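Local coordinates for protein putative sugar isomerase (Parabacteroides distasonis, PDB 3LMZ) that is probably a sugar isomerase with a xylose isomerase-like TIM barrel, its substrate and reaction not established, at residues Tyr78-Asp92 with Val103-Tyr117. Numbering follows the deposited sequence.
Sequences YAVGPIYMKSEEEID and VKLIVGVPNYELLPY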
loop_
_atom_site.group_PDB
_atom_site.type_symbol
_atom_site.label_atom_id
_atom_site.label_comp_id
_atom_site.label_asym_id
_atom_site.label_seq_id
_atom_site.Cartn_x
_atom_site.Cartn_y
_atom_site.Cartn_z
ATOM N N TYR A 78 -20.405 8.704 6.130
ATOM C CA TYR A 78 -21.126 7.682 6.891
ATOM C C TYR A 78 -21.427 8.018 8.352
ATOM O O TYR A 78 -22.272 7.333 8.997
ATOM C CB TYR A 78 -20.424 6.322 6.801
ATOM C CG TYR A 78 -19.233 6.195 7.711
ATOM C CD1 TYR A 78 -17.949 6.562 7.311
ATOM C CD2 TYR A 78 -19.379 5.685 8.989
ATOM C CE1 TYR A 78 -16.841 6.444 8.205
ATOM C CE2 TYR A 78 -18.296 5.568 9.867
ATOM C CZ TYR A 78 -17.010 5.928 9.454
ATOM O OH TYR A 78 -15.925 5.851 10.311
ATOM N N ALA A 79 -20.698 8.995 8.875
ATOM C CA ALA A 79 -20.837 9.443 10.247
ATOM C C ALA A 79 -20.221 10.836 10.309
ATOM O O ALA A 79 -19.588 11.300 9.360
ATOM C CB ALA A 79 -20.112 8.468 11.183
ATOM N N VAL A 80 -20.457 11.464 11.453
ATOM C CA VAL A 80 -19.804 12.753 11.758
ATOM C C VAL A 80 -18.902 12.636 12.992
ATOM O O VAL A 80 -19.288 11.938 13.977
ATOM C CB VAL A 80 -20.821 13.923 11.983
ATOM C CG1 VAL A 80 -21.581 14.285 10.650
ATOM C CG2 VAL A 80 -21.838 13.623 13.107
ATOM N N GLY A 81 -17.732 13.288 12.913
ATOM C CA GLY A 81 -16.827 13.406 14.065
ATOM C C GLY A 81 -15.482 12.787 13.836
ATOM O O GLY A 81 -15.173 12.395 12.724
ATOM N N PRO A 82 -14.683 12.649 14.892
ATOM C CA PRO A 82 -15.034 13.025 16.257
ATOM C C PRO A 82 -15.413 14.488 16.487
ATOM O O PRO A 82 -14.801 15.397 15.973
ATOM C CB PRO A 82 -13.764 12.717 17.048
ATOM C CG PRO A 82 -13.012 11.663 16.215
ATOM C CD PRO A 82 -13.416 11.902 14.792
ATOM N N ILE A 83 -16.428 14.690 17.310
ATOM C CA ILE A 83 -16.880 16.000 17.768
ATOM C C ILE A 83 -16.710 16.034 19.292
ATOM O O ILE A 83 -17.330 15.234 19.991
ATOM C CB ILE A 83 -18.373 16.289 17.419
ATOM C CG1 ILE A 83 -18.630 16.193 15.898
ATOM C CG2 ILE A 83 -18.763 17.679 17.981
ATOM C CD1 ILE A 83 -20.080 16.232 15.478
ATOM N N TYR A 84 -15.868 16.917 19.793
ATOM C CA TYR A 84 -15.659 17.091 21.212
ATOM C C TYR A 84 -16.873 17.874 21.754
ATOM O O TYR A 84 -17.321 18.853 21.098
ATOM C CB TYR A 84 -14.383 17.856 21.496
ATOM C CG TYR A 84 -13.130 17.020 21.349
ATOM C CD1 TYR A 84 -12.714 16.509 20.132
ATOM C CD2 TYR A 84 -12.390 16.668 22.465
ATOM C CE1 TYR A 84 -11.566 15.696 20.050
ATOM C CE2 TYR A 84 -11.237 15.881 22.385
ATOM C CZ TYR A 84 -10.810 15.432 21.173
ATOM O OH TYR A 84 -9.639 14.653 21.071
HETATM N N MSE A 85 -17.382 17.460 22.903
HETATM C CA MSE A 85 -18.586 18.044 23.494
HETATM C C MSE A 85 -18.375 18.317 24.976
HETATM O O MSE A 85 -18.252 17.373 25.737
HETATM C CB MSE A 85 -19.793 17.136 23.277
HETATM C CG MSE A 85 -19.976 16.799 21.841
HETATM SE SE MSE A 85 -21.444 15.531 21.480
HETATM C CE MSE A 85 -20.710 14.846 19.848
ATOM N N LYS A 86 -18.370 19.581 25.384
ATOM C CA LYS A 86 -18.109 19.937 26.790
ATOM C C LYS A 86 -19.315 20.629 27.469
ATOM O O LYS A 86 -19.194 21.093 28.602
ATOM C CB LYS A 86 -16.877 20.812 26.907
ATOM C CG LYS A 86 -17.039 22.194 26.266
ATOM C CD LYS A 86 -15.728 23.038 26.462
ATOM C CE LYS A 86 -15.680 24.306 25.598
ATOM N NZ LYS A 86 -15.759 24.053 24.133
ATOM N N SER A 87 -20.442 20.711 26.784
ATOM C CA SER A 87 -21.650 21.270 27.370
ATOM C C SER A 87 -22.872 20.669 26.711
ATOM O O SER A 87 -22.785 20.134 25.577
ATOM C CB SER A 87 -21.632 22.782 27.122
ATOM O OG SER A 87 -21.909 23.048 25.764
ATOM N N GLU A 88 -24.019 20.805 27.369
ATOM C CA GLU A 88 -25.250 20.276 26.818
ATOM C C GLU A 88 -25.551 20.967 25.477
ATOM O O GLU A 88 -26.082 20.336 24.560
ATOM C CB GLU A 88 -26.429 20.556 27.777
ATOM C CG GLU A 88 -26.368 19.710 28.986
ATOM C CD GLU A 88 -27.627 19.836 29.871
ATOM O OE1 GLU A 88 -28.560 20.605 29.534
ATOM O OE2 GLU A 88 -27.653 19.124 30.879
ATOM N N GLU A 89 -25.270 22.268 25.387
ATOM C CA GLU A 89 -25.507 23.000 24.127
ATOM C C GLU A 89 -24.688 22.384 22.967
ATOM O O GLU A 89 -25.194 22.240 21.847
ATOM C CB GLU A 89 -25.160 24.489 24.249
ATOM C CG GLU A 89 -25.528 25.309 23.011
ATOM C CD GLU A 89 -24.526 26.418 22.706
ATOM O OE1 GLU A 89 -24.642 27.517 23.311
ATOM O OE2 GLU A 89 -23.628 26.179 21.854
ATOM N N GLU A 90 -23.428 22.040 23.214
ATOM C CA GLU A 90 -22.630 21.428 22.151
ATOM C C GLU A 90 -23.225 20.095 21.727
ATOM O O GLU A 90 -23.141 19.727 20.562
ATOM C CB GLU A 90 -21.161 21.282 22.612
ATOM C CG GLU A 90 -20.450 22.642 22.656
ATOM C CD GLU A 90 -18.974 22.557 23.082
ATOM O OE1 GLU A 90 -18.421 21.441 23.215
ATOM O OE2 GLU A 90 -18.340 23.645 23.226
ATOM N N ILE A 91 -23.731 19.343 22.696
ATOM C CA ILE A 91 -24.355 18.061 22.406
ATOM C C ILE A 91 -25.599 18.314 21.541
ATOM O O ILE A 91 -25.872 17.632 20.556
ATOM C CB ILE A 91 -24.636 17.263 23.643
ATOM C CG1 ILE A 91 -23.331 16.986 24.390
ATOM C CG2 ILE A 91 -25.384 15.926 23.259
ATOM C CD1 ILE A 91 -23.535 16.386 25.766
ATOM N N ASP A 92 -26.421 19.266 21.981
ATOM C CA ASP A 92 -27.625 19.638 21.210
ATOM C C ASP A 92 -27.267 19.969 19.772
ATOM O O ASP A 92 -27.964 19.543 18.801
ATOM C CB ASP A 92 -28.341 20.880 21.797
ATOM C CG ASP A 92 -29.032 20.630 23.127
ATOM O OD1 ASP A 92 -29.260 19.476 23.501
ATOM O OD2 ASP A 92 -29.352 21.640 23.813
ATOM N N VAL A 103 -26.870 11.451 8.751
ATOM C CA VAL A 103 -26.209 10.276 9.327
ATOM C C VAL A 103 -26.912 9.827 10.626
ATOM O O VAL A 103 -27.729 10.575 11.196
ATOM C CB VAL A 103 -24.715 10.501 9.584
ATOM C CG1 VAL A 103 -24.011 10.823 8.260
ATOM C CG2 VAL A 103 -24.485 11.559 10.636
ATOM N N LYS A 104 -26.640 8.586 11.039
ATOM C CA LYS A 104 -27.226 8.025 12.259
ATOM C C LYS A 104 -26.156 7.583 13.244
ATOM O O LYS A 104 -26.475 6.846 14.198
ATOM C CB LYS A 104 -28.192 6.899 11.924
ATOM C CG LYS A 104 -29.279 7.442 11.028
ATOM C CD LYS A 104 -30.515 6.638 10.995
ATOM C CE LYS A 104 -31.525 7.335 10.017
ATOM N NZ LYS A 104 -30.863 8.133 8.880
ATOM N N LEU A 105 -24.909 7.990 12.977
ATOM C CA LEU A 105 -23.753 7.643 13.828
ATOM C C LEU A 105 -22.937 8.923 14.031
ATOM O O LEU A 105 -22.536 9.632 13.090
ATOM C CB LEU A 105 -22.859 6.580 13.153
ATOM C CG LEU A 105 -21.547 6.203 13.850
ATOM C CD1 LEU A 105 -21.787 5.702 15.232
ATOM C CD2 LEU A 105 -20.728 5.166 12.980
ATOM N N ILE A 106 -22.705 9.187 15.310
ATOM C CA ILE A 106 -21.927 10.321 15.776
ATOM C C ILE A 106 -20.716 9.766 16.548
ATOM O O ILE A 106 -20.870 8.931 17.435
ATOM C CB ILE A 106 -22.734 11.229 16.739
ATOM C CG1 ILE A 106 -23.926 11.845 16.028
ATOM C CG2 ILE A 106 -21.832 12.297 17.384
ATOM C CD1 ILE A 106 -24.900 12.674 16.982
ATOM N N VAL A 107 -19.518 10.170 16.124
ATOM C CA VAL A 107 -18.270 9.887 16.838
ATOM C C VAL A 107 -18.005 11.140 17.693
ATOM O O VAL A 107 -17.938 12.275 17.218
ATOM C CB VAL A 107 -17.134 9.535 15.875
ATOM C CG1 VAL A 107 -15.890 9.102 16.700
ATOM C CG2 VAL A 107 -17.585 8.398 14.880
ATOM N N GLY A 108 -17.908 10.928 19.009
ATOM C CA GLY A 108 -17.864 12.028 19.978
ATOM C C GLY A 108 -16.835 11.859 21.074
ATOM O O GLY A 108 -16.329 10.742 21.298
ATOM N N VAL A 109 -16.521 12.983 21.713
ATOM C CA VAL A 109 -15.752 12.969 22.928
ATOM C C VAL A 109 -16.483 13.838 23.944
ATOM O O VAL A 109 -16.195 15.021 24.062
ATOM C CB VAL A 109 -14.302 13.426 22.687
ATOM C CG1 VAL A 109 -13.432 13.236 23.955
ATOM C CG2 VAL A 109 -13.712 12.651 21.489
ATOM N N PRO A 110 -17.451 13.263 24.669
ATOM C CA PRO A 110 -18.220 14.054 25.687
ATOM C C PRO A 110 -17.526 14.012 27.037
ATOM O O PRO A 110 -17.056 12.926 27.457
ATOM C CB PRO A 110 -19.531 13.318 25.747
ATOM C CG PRO A 110 -19.180 11.893 25.451
ATOM C CD PRO A 110 -17.920 11.874 24.608
ATOM N N ASN A 111 -17.558 15.119 27.765
ATOM C CA ASN A 111 -17.078 15.104 29.145
ATOM C C ASN A 111 -17.849 13.983 29.892
ATOM O O ASN A 111 -19.046 13.724 29.641
ATOM C CB ASN A 111 -17.392 16.445 29.851
ATOM C CG ASN A 111 -16.564 17.612 29.335
ATOM O OD1 ASN A 111 -15.898 17.513 28.321
ATOM N ND2 ASN A 111 -16.612 18.736 30.051
ATOM N N TYR A 112 -17.184 13.303 30.812
ATOM C CA TYR A 112 -17.839 12.181 31.539
ATOM C C TYR A 112 -19.183 12.576 32.131
ATOM O O TYR A 112 -20.118 11.811 32.094
ATOM C CB TYR A 112 -16.964 11.701 32.729
ATOM C CG TYR A 112 -15.751 10.865 32.371
ATOM C CD1 TYR A 112 -15.834 9.746 31.586
ATOM C CD2 TYR A 112 -14.512 11.140 32.949
ATOM C CE1 TYR A 112 -14.725 9.012 31.260
ATOM C CE2 TYR A 112 -13.380 10.365 32.655
ATOM C CZ TYR A 112 -13.498 9.300 31.798
ATOM O OH TYR A 112 -12.428 8.478 31.445
ATOM N N GLU A 113 -19.248 13.759 32.711
ATOM C CA GLU A 113 -20.478 14.176 33.401
ATOM C C GLU A 113 -21.640 14.386 32.468
ATOM O O GLU A 113 -22.781 14.555 32.913
ATOM C CB GLU A 113 -20.236 15.432 34.269
ATOM C CG GLU A 113 -19.996 16.739 33.567
ATOM C CD GLU A 113 -18.550 16.979 33.087
ATOM O OE1 GLU A 113 -17.647 16.096 33.260
ATOM O OE2 GLU A 113 -18.321 18.112 32.534
ATOM N N LEU A 114 -21.358 14.461 31.180
ATOM C CA LEU A 114 -22.365 14.623 30.144
ATOM C C LEU A 114 -22.897 13.344 29.541
ATOM O O LEU A 114 -23.804 13.395 28.689
ATOM C CB LEU A 114 -21.874 15.554 29.030
ATOM C CG LEU A 114 -21.534 16.980 29.449
ATOM C CD1 LEU A 114 -20.847 17.743 28.318
ATOM C CD2 LEU A 114 -22.794 17.708 29.968
ATOM N N LEU A 115 -22.393 12.186 29.974
ATOM C CA LEU A 115 -22.895 10.919 29.476
ATOM C C LEU A 115 -24.407 10.706 29.675
ATOM O O LEU A 115 -25.107 10.230 28.772
ATOM C CB LEU A 115 -22.088 9.770 30.052
ATOM C CG LEU A 115 -20.683 9.637 29.406
ATOM C CD1 LEU A 115 -19.838 8.688 30.232
ATOM C CD2 LEU A 115 -20.708 9.234 27.971
ATOM N N PRO A 116 -24.960 11.116 30.835
ATOM C CA PRO A 116 -26.430 11.032 30.945
ATOM C C PRO A 116 -27.188 11.848 29.878
ATOM O O PRO A 116 -28.231 11.447 29.352
ATOM C CB PRO A 116 -26.694 11.581 32.348
ATOM C CG PRO A 116 -25.411 11.294 33.101
ATOM C CD PRO A 116 -24.294 11.495 32.106
ATOM N N TYR A 117 -26.652 13.016 29.521
ATOM C CA TYR A 117 -27.269 13.809 28.475
ATOM C C TYR A 117 -27.136 13.163 27.093
ATOM O O TYR A 117 -28.064 13.179 26.285
ATOM C CB TYR A 117 -26.690 15.230 28.503
ATOM C CG TYR A 117 -27.565 16.232 27.764
ATOM C CD1 TYR A 117 -28.727 16.691 28.340
ATOM C CD2 TYR A 117 -27.210 16.745 26.537
ATOM C CE1 TYR A 117 -29.557 17.600 27.721
ATOM C CE2 TYR A 117 -28.041 17.658 25.863
ATOM C CZ TYR A 117 -29.199 18.116 26.502
ATOM O OH TYR A 117 -30.067 19.010 25.868
HETATM O O HOH W 1 -24.873 6.965 9.562
#
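Glu88 lies flat over one face of the Tyr117 ring, its CG 3.7 Å from the ring centroid and its carboxylate turned only 6° from the ring plane. Ile91 and Asp92 come in at the edge of that ring: the phenol OH donates to the syn lone pair of Asp92 OD1 at 2.5 Å, and Lys121 pairs with the same oxygen. CG of Tyr117 stands anti to the backbone N (chi1 -162°), which swings the ring across to helix 88-101. A leucine in place of this tyrosine would probably leave Asp92 without its phenol donor and the Glu88 chain without a flat surface to lie on. Val109 CB sits over one face of Tyr84, whose OH hydrogen-bonds a bound citrate, probably from the crystallisation liquor. Parallel strands 76-85 and 105-110 form, with helix 88-101, a right-handed beta-alpha-beta unit of the TIM barrel; Tyr117 comes from the next helix, 115-125. Six backbone hydrogen bonds join the two segments, among them Val107 N to Val80 O at 2.8 Å. A beta bulge at Gly81 and cis-Pro82 shifts the register by one. From beyond it, Met85 reaches back, its CE 3.7 Å from Ile106 CG2, and Leu114 CD1 packs 3.4 Å from Ser87 N.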